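Local coordinates for lovastatin nonaketide synthase, polyketide synthase component (Aspergillus terreus, PDB 7CPX), which builds the nonaketide backbone of lovastatin from malonyl-CoA, working with the partner enzyme LovC in a megasynthase complex, at residues 1268-1280 with 2393-2405. The protein carries 2 engineered substitutions. Residues are numbered along the deposited sequence; the frame is centred on the assembly and turned at random.
Sequences TDHAMFARWSWGP and VLDMADLELTTGI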
loop_
_atom_site.group_PDB
_atom_site.type_symbol
_atom_site.label_atom_id
_atom_site.label_comp_id
_atom_site.label_asym_id
_atom_site.label_seq_id
_atom_site.Cartn_x
_atom_site.Cartn_y
_atom_site.Cartn_z
ATOM N N THR A 1268 -1.227 42.460 -0.105
ATOM C CA THR A 1268 0.178 42.200 0.176
ATOM C C THR A 1268 1.109 43.114 -0.606
ATOM O O THR A 1268 2.327 43.029 -0.427
ATOM C CB THR A 1268 0.524 40.741 -0.137
ATOM O OG1 THR A 1268 0.413 40.510 -1.547
ATOM C CG2 THR A 1268 -0.414 39.798 0.601
ATOM N N ASP A 1269 0.572 43.974 -1.467
ATOM C CA ASP A 1269 1.414 44.862 -2.256
ATOM C C ASP A 1269 2.218 45.828 -1.396
ATOM O O ASP A 1269 1.734 46.341 -0.384
ATOM C CB ASP A 1269 0.609 45.597 -3.330
ATOM C CG ASP A 1269 0.137 44.676 -4.434
ATOM O OD1 ASP A 1269 0.427 43.463 -4.363
ATOM O OD2 ASP A 1269 -0.522 45.163 -5.376
ATOM N N HIS A 1270 3.458 46.068 -1.809
ATOM C CA HIS A 1270 4.333 47.025 -1.143
ATOM C C HIS A 1270 4.165 48.410 -1.755
ATOM O O HIS A 1270 4.593 48.656 -2.887
ATOM C CB HIS A 1270 5.786 46.554 -1.128
ATOM C CG HIS A 1270 6.645 47.284 -0.147
ATOM N ND1 HIS A 1270 6.385 47.295 1.207
ATOM C CD2 HIS A 1270 7.760 48.030 -0.321
ATOM C CE1 HIS A 1270 7.305 48.013 1.824
ATOM N NE2 HIS A 1270 8.152 48.470 0.920
ATOM N N ALA A 1271 3.539 49.317 -1.004
ATOM C CA ALA A 1271 3.186 50.640 -1.500
ATOM C C ALA A 1271 4.257 51.683 -1.208
ATOM O O ALA A 1271 3.937 52.868 -1.057
ATOM C CB ALA A 1271 1.847 51.077 -0.905
ATOM N N MET A 1272 5.525 51.277 -1.127
ATOM C CA MET A 1272 6.570 52.223 -0.752
ATOM C C MET A 1272 6.685 53.348 -1.773
ATOM O O MET A 1272 6.800 54.523 -1.405
ATOM C CB MET A 1272 7.905 51.494 -0.595
ATOM C CG MET A 1272 8.486 50.943 -1.889
ATOM S SD MET A 1272 10.074 50.130 -1.633
ATOM C CE MET A 1272 10.782 50.262 -3.271
ATOM N N PHE A 1273 6.638 53.012 -3.059
ATOM C CA PHE A 1273 6.818 54.020 -4.097
ATOM C C PHE A 1273 5.733 55.084 -4.006
ATOM O O PHE A 1273 4.567 54.788 -3.734
ATOM C CB PHE A 1273 6.793 53.374 -5.482
ATOM C CG PHE A 1273 8.054 52.641 -5.843
ATOM C CD1 PHE A 1273 9.291 53.241 -5.703
ATOM C CD2 PHE A 1273 7.996 51.351 -6.333
ATOM C CE1 PHE A 1273 10.444 52.567 -6.043
ATOM C CE2 PHE A 1273 9.146 50.672 -6.671
ATOM C CZ PHE A 1273 10.372 51.281 -6.526
ATOM N N ALA A 1274 6.129 56.332 -4.242
ATOM C CA ALA A 1274 5.198 57.448 -4.249
ATOM C C ALA A 1274 5.767 58.554 -5.123
ATOM O O ALA A 1274 6.977 58.622 -5.353
ATOM C CB ALA A 1274 4.935 57.970 -2.833
ATOM N N ARG A 1275 4.883 59.420 -5.607
ATOM C CA ARG A 1275 5.259 60.537 -6.457
ATOM C C ARG A 1275 4.681 61.830 -5.901
ATOM O O ARG A 1275 3.632 61.835 -5.247
ATOM C CB ARG A 1275 4.775 60.340 -7.900
ATOM C CG ARG A 1275 3.279 60.119 -8.036
ATOM C CD ARG A 1275 2.825 60.210 -9.487
ATOM N NE ARG A 1275 3.690 59.452 -10.387
ATOM C CZ ARG A 1275 4.596 59.980 -11.200
ATOM N NH1 ARG A 1275 4.787 61.288 -11.276
ATOM N NH2 ARG A 1275 5.330 59.174 -11.963
ATOM N N TRP A 1276 5.387 62.928 -6.173
ATOM C CA TRP A 1276 4.941 64.267 -5.795
ATOM C C TRP A 1276 3.897 64.730 -6.804
ATOM O O TRP A 1276 4.168 65.509 -7.721
ATOM C CB TRP A 1276 6.113 65.241 -5.746
ATOM C CG TRP A 1276 7.008 65.073 -4.570
ATOM C CD1 TRP A 1276 7.001 64.051 -3.677
ATOM C CD2 TRP A 1276 8.047 65.966 -4.151
ATOM N NE1 TRP A 1276 7.971 64.244 -2.726
ATOM C CE2 TRP A 1276 8.629 65.414 -2.995
ATOM C CE3 TRP A 1276 8.543 67.176 -4.643
ATOM C CZ2 TRP A 1276 9.681 66.029 -2.321
ATOM C CZ3 TRP A 1276 9.587 67.787 -3.973
ATOM C CH2 TRP A 1276 10.145 67.213 -2.825
ATOM N N SER A 1277 2.676 64.232 -6.638
ATOM C CA SER A 1277 1.577 64.774 -7.418
ATOM C C SER A 1277 1.503 66.264 -7.126
ATOM O O SER A 1277 1.199 66.666 -5.999
ATOM C CB SER A 1277 0.262 64.077 -7.072
ATOM O OG SER A 1277 -0.799 64.560 -7.878
ATOM N N TRP A 1278 1.821 67.088 -8.118
ATOM C CA TRP A 1278 1.846 68.539 -7.964
ATOM C C TRP A 1278 0.520 69.074 -8.493
ATOM O O TRP A 1278 0.268 69.070 -9.697
ATOM C CB TRP A 1278 3.032 69.144 -8.703
ATOM C CG TRP A 1278 4.344 69.016 -7.994
ATOM C CD1 TRP A 1278 5.312 68.087 -8.227
ATOM C CD2 TRP A 1278 4.843 69.861 -6.951
ATOM N NE1 TRP A 1278 6.380 68.293 -7.390
ATOM C CE2 TRP A 1278 6.118 69.378 -6.596
ATOM C CE3 TRP A 1278 4.334 70.974 -6.280
ATOM C CZ2 TRP A 1278 6.888 69.970 -5.599
ATOM C CZ3 TRP A 1278 5.100 71.561 -5.295
ATOM C CH2 TRP A 1278 6.362 71.059 -4.962
ATOM N N GLY A 1279 -0.333 69.539 -7.583
ATOM C CA GLY A 1279 -1.646 70.003 -7.960
ATOM C C GLY A 1279 -1.959 71.368 -7.384
ATOM O O GLY A 1279 -1.348 71.804 -6.409
ATOM N N PRO A 1280 -2.941 72.060 -7.958
ATOM C CA PRO A 1280 -3.178 73.455 -7.571
ATOM C C PRO A 1280 -3.469 73.614 -6.088
ATOM O O PRO A 1280 -4.095 72.766 -5.447
ATOM C CB PRO A 1280 -4.393 73.856 -8.412
ATOM C CG PRO A 1280 -4.407 72.906 -9.552
ATOM C CD PRO A 1280 -3.864 71.619 -9.017
ATOM N N VAL A 2393 9.014 73.031 -10.516
ATOM C CA VAL A 2393 8.994 71.846 -9.671
ATOM C C VAL A 2393 7.813 70.950 -10.011
ATOM O O VAL A 2393 7.861 69.742 -9.757
ATOM C CB VAL A 2393 8.949 72.238 -8.181
ATOM C CG1 VAL A 2393 9.444 71.091 -7.320
ATOM C CG2 VAL A 2393 9.768 73.495 -7.929
ATOM N N LEU A 2394 6.749 71.517 -10.581
ATOM C CA LEU A 2394 5.570 70.731 -10.915
ATOM C C LEU A 2394 5.861 69.681 -11.975
ATOM O O LEU A 2394 5.133 68.686 -12.067
ATOM C CB LEU A 2394 4.448 71.647 -11.405
ATOM C CG LEU A 2394 4.163 72.913 -10.592
ATOM C CD1 LEU A 2394 3.077 73.730 -11.267
ATOM C CD2 LEU A 2394 3.765 72.582 -9.166
ATOM N N ASP A 2395 6.904 69.878 -12.777
ATOM C CA ASP A 2395 7.179 69.016 -13.917
ATOM C C ASP A 2395 8.200 67.927 -13.621
ATOM O O ASP A 2395 8.525 67.149 -14.525
ATOM C CB ASP A 2395 7.676 69.859 -15.095
ATOM C CG ASP A 2395 6.735 70.995 -15.439
ATOM O OD1 ASP A 2395 5.704 71.144 -14.750
ATOM O OD2 ASP A 2395 7.027 71.740 -16.397
ATOM N N MET A 2396 8.711 67.846 -12.396
ATOM C CA MET A 2396 9.783 66.921 -12.050
ATOM C C MET A 2396 9.402 66.044 -10.864
ATOM O O MET A 2396 10.239 65.694 -10.030
ATOM C CB MET A 2396 11.074 67.682 -11.769
ATOM C CG MET A 2396 11.748 68.195 -13.027
ATOM S SD MET A 2396 13.259 69.114 -12.702
ATOM C CE MET A 2396 12.590 70.602 -11.970
ATOM N N ALA A 2397 8.124 65.674 -10.776
ATOM C CA ALA A 2397 7.713 64.711 -9.761
ATOM C C ALA A 2397 8.269 63.327 -10.065
ATOM O O ALA A 2397 8.653 62.589 -9.151
ATOM C CB ALA A 2397 6.190 64.664 -9.666
ATOM N N ASP A 2398 8.322 62.959 -11.347
ATOM C CA ASP A 2398 8.839 61.653 -11.730
ATOM C C ASP A 2398 10.303 61.483 -11.354
ATOM O O ASP A 2398 10.730 60.362 -11.058
ATOM C CB ASP A 2398 8.665 61.441 -13.235
ATOM C CG ASP A 2398 9.308 62.541 -14.055
ATOM O OD1 ASP A 2398 9.868 63.482 -13.455
ATOM O OD2 ASP A 2398 9.252 62.465 -15.301
ATOM N N LEU A 2399 11.083 62.567 -11.361
ATOM C CA LEU A 2399 12.494 62.458 -11.011
ATOM C C LEU A 2399 12.672 61.986 -9.576
ATOM O O LEU A 2399 13.476 61.087 -9.307
ATOM C CB LEU A 2399 13.191 63.802 -11.212
ATOM C CG LEU A 2399 13.020 64.462 -12.578
ATOM C CD1 LEU A 2399 13.903 65.691 -12.668
ATOM C CD2 LEU A 2399 13.338 63.487 -13.696
ATOM N N GLU A 2400 11.927 62.574 -8.643
ATOM C CA GLU A 2400 12.042 62.232 -7.228
ATOM C C GLU A 2400 11.121 61.056 -6.947
ATOM O O GLU A 2400 9.897 61.204 -6.904
ATOM C CB GLU A 2400 11.695 63.427 -6.348
ATOM C CG GLU A 2400 12.503 64.676 -6.643
ATOM C CD GLU A 2400 12.363 65.725 -5.557
ATOM O OE1 GLU A 2400 11.795 65.407 -4.491
ATOM O OE2 GLU A 2400 12.821 66.867 -5.767
ATOM N N LEU A 2401 11.708 59.880 -6.755
ATOM C CA LEU A 2401 10.950 58.688 -6.397
ATOM C C LEU A 2401 10.803 58.667 -4.884
ATOM O O LEU A 2401 11.719 58.265 -4.161
ATOM C CB LEU A 2401 11.641 57.431 -6.909
ATOM C CG LEU A 2401 11.563 57.194 -8.417
ATOM C CD1 LEU A 2401 12.338 58.254 -9.183
ATOM C CD2 LEU A 2401 12.077 55.813 -8.762
ATOM N N THR A 2402 9.660 59.140 -4.399
ATOM C CA THR A 2402 9.381 59.101 -2.971
ATOM C C THR A 2402 9.141 57.662 -2.539
ATOM O O THR A 2402 8.381 56.929 -3.179
ATOM C CB THR A 2402 8.167 59.967 -2.645
ATOM O OG1 THR A 2402 8.404 61.308 -3.092
ATOM C CG2 THR A 2402 7.898 59.978 -1.150
ATOM N N THR A 2403 9.791 57.257 -1.453
ATOM C CA THR A 2403 9.749 55.869 -1.027
ATOM C C THR A 2403 9.898 55.799 0.485
ATOM O O THR A 2403 10.415 56.719 1.122
ATOM C CB THR A 2403 10.849 55.050 -1.714
ATOM O OG1 THR A 2403 10.812 55.289 -3.127
ATOM C CG2 THR A 2403 10.655 53.573 -1.457
ATOM N N GLY A 2404 9.431 54.692 1.055
ATOM C CA GLY A 2404 9.609 54.429 2.465
ATOM C C GLY A 2404 8.511 54.941 3.367
ATOM O O GLY A 2404 8.674 54.899 4.593
ATOM N N ILE A 2405 7.409 55.433 2.815
ATOM C CA ILE A 2405 6.269 55.884 3.608
ATOM C C ILE A 2405 5.252 54.747 3.653
ATOM O O ILE A 2405 4.724 54.365 2.596
ATOM C CB ILE A 2405 5.642 57.155 3.025
ATOM C CG1 ILE A 2405 6.692 58.262 2.957
ATOM C CG2 ILE A 2405 4.466 57.594 3.880
ATOM C CD1 ILE A 2405 6.213 59.509 2.278
#
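A1274 and T2402 form a lone antiparallel beta bridge, a hydrogen-bonded pair, between segments more than 1100 residues apart. T2402 belongs to strand 2400-2402, the last strand of the parallel, Rossmann-type sheet of the ketoreductase domain. The other segment runs into strand 1275-1280, an edge strand of a different sheet, paired with strand 1804-1811. The contact thus joins the two sheets. Past the bridge the strands diverge, with 109° between their directions. Both bridge bonds are weak: A1274 N to T2402 O is 2.6 Å and T2402 N to A1274 O is 2.9 Å. Beside them, T2403 CA approaches M1272 O in a CA-H...O contact of 3.3 Å. The methyl CG2 of T2403 lies alongside the M1272 chain.

Two tryptophans carry the other end. With CG anti to its carbonyl carbon (chi1 -74°), W1276 sends its indole across to E2400. E2400 OE1 sits over the six-membered part of one ring face, near the rim. The carboxylate plane is turned 60° from the ring. R2423 makes a cation-pi contact with the same indole. The guanidinium of R1275 passes near A2397 and D2398, but its salt bridge is to D1813.

W1278 lies against the backbone at V2393 and L2394. V2393 O rests over the indole face, 3.1 Å from W1278 NE1, at an angle too poor for a hydrogen bond. L2394 CA makes a CH-pi contact over the five-membered ring, 3.9 Å from its centroid. At the edge of the indole, A2397 CB lies 3.8 Å from W1278 CD1.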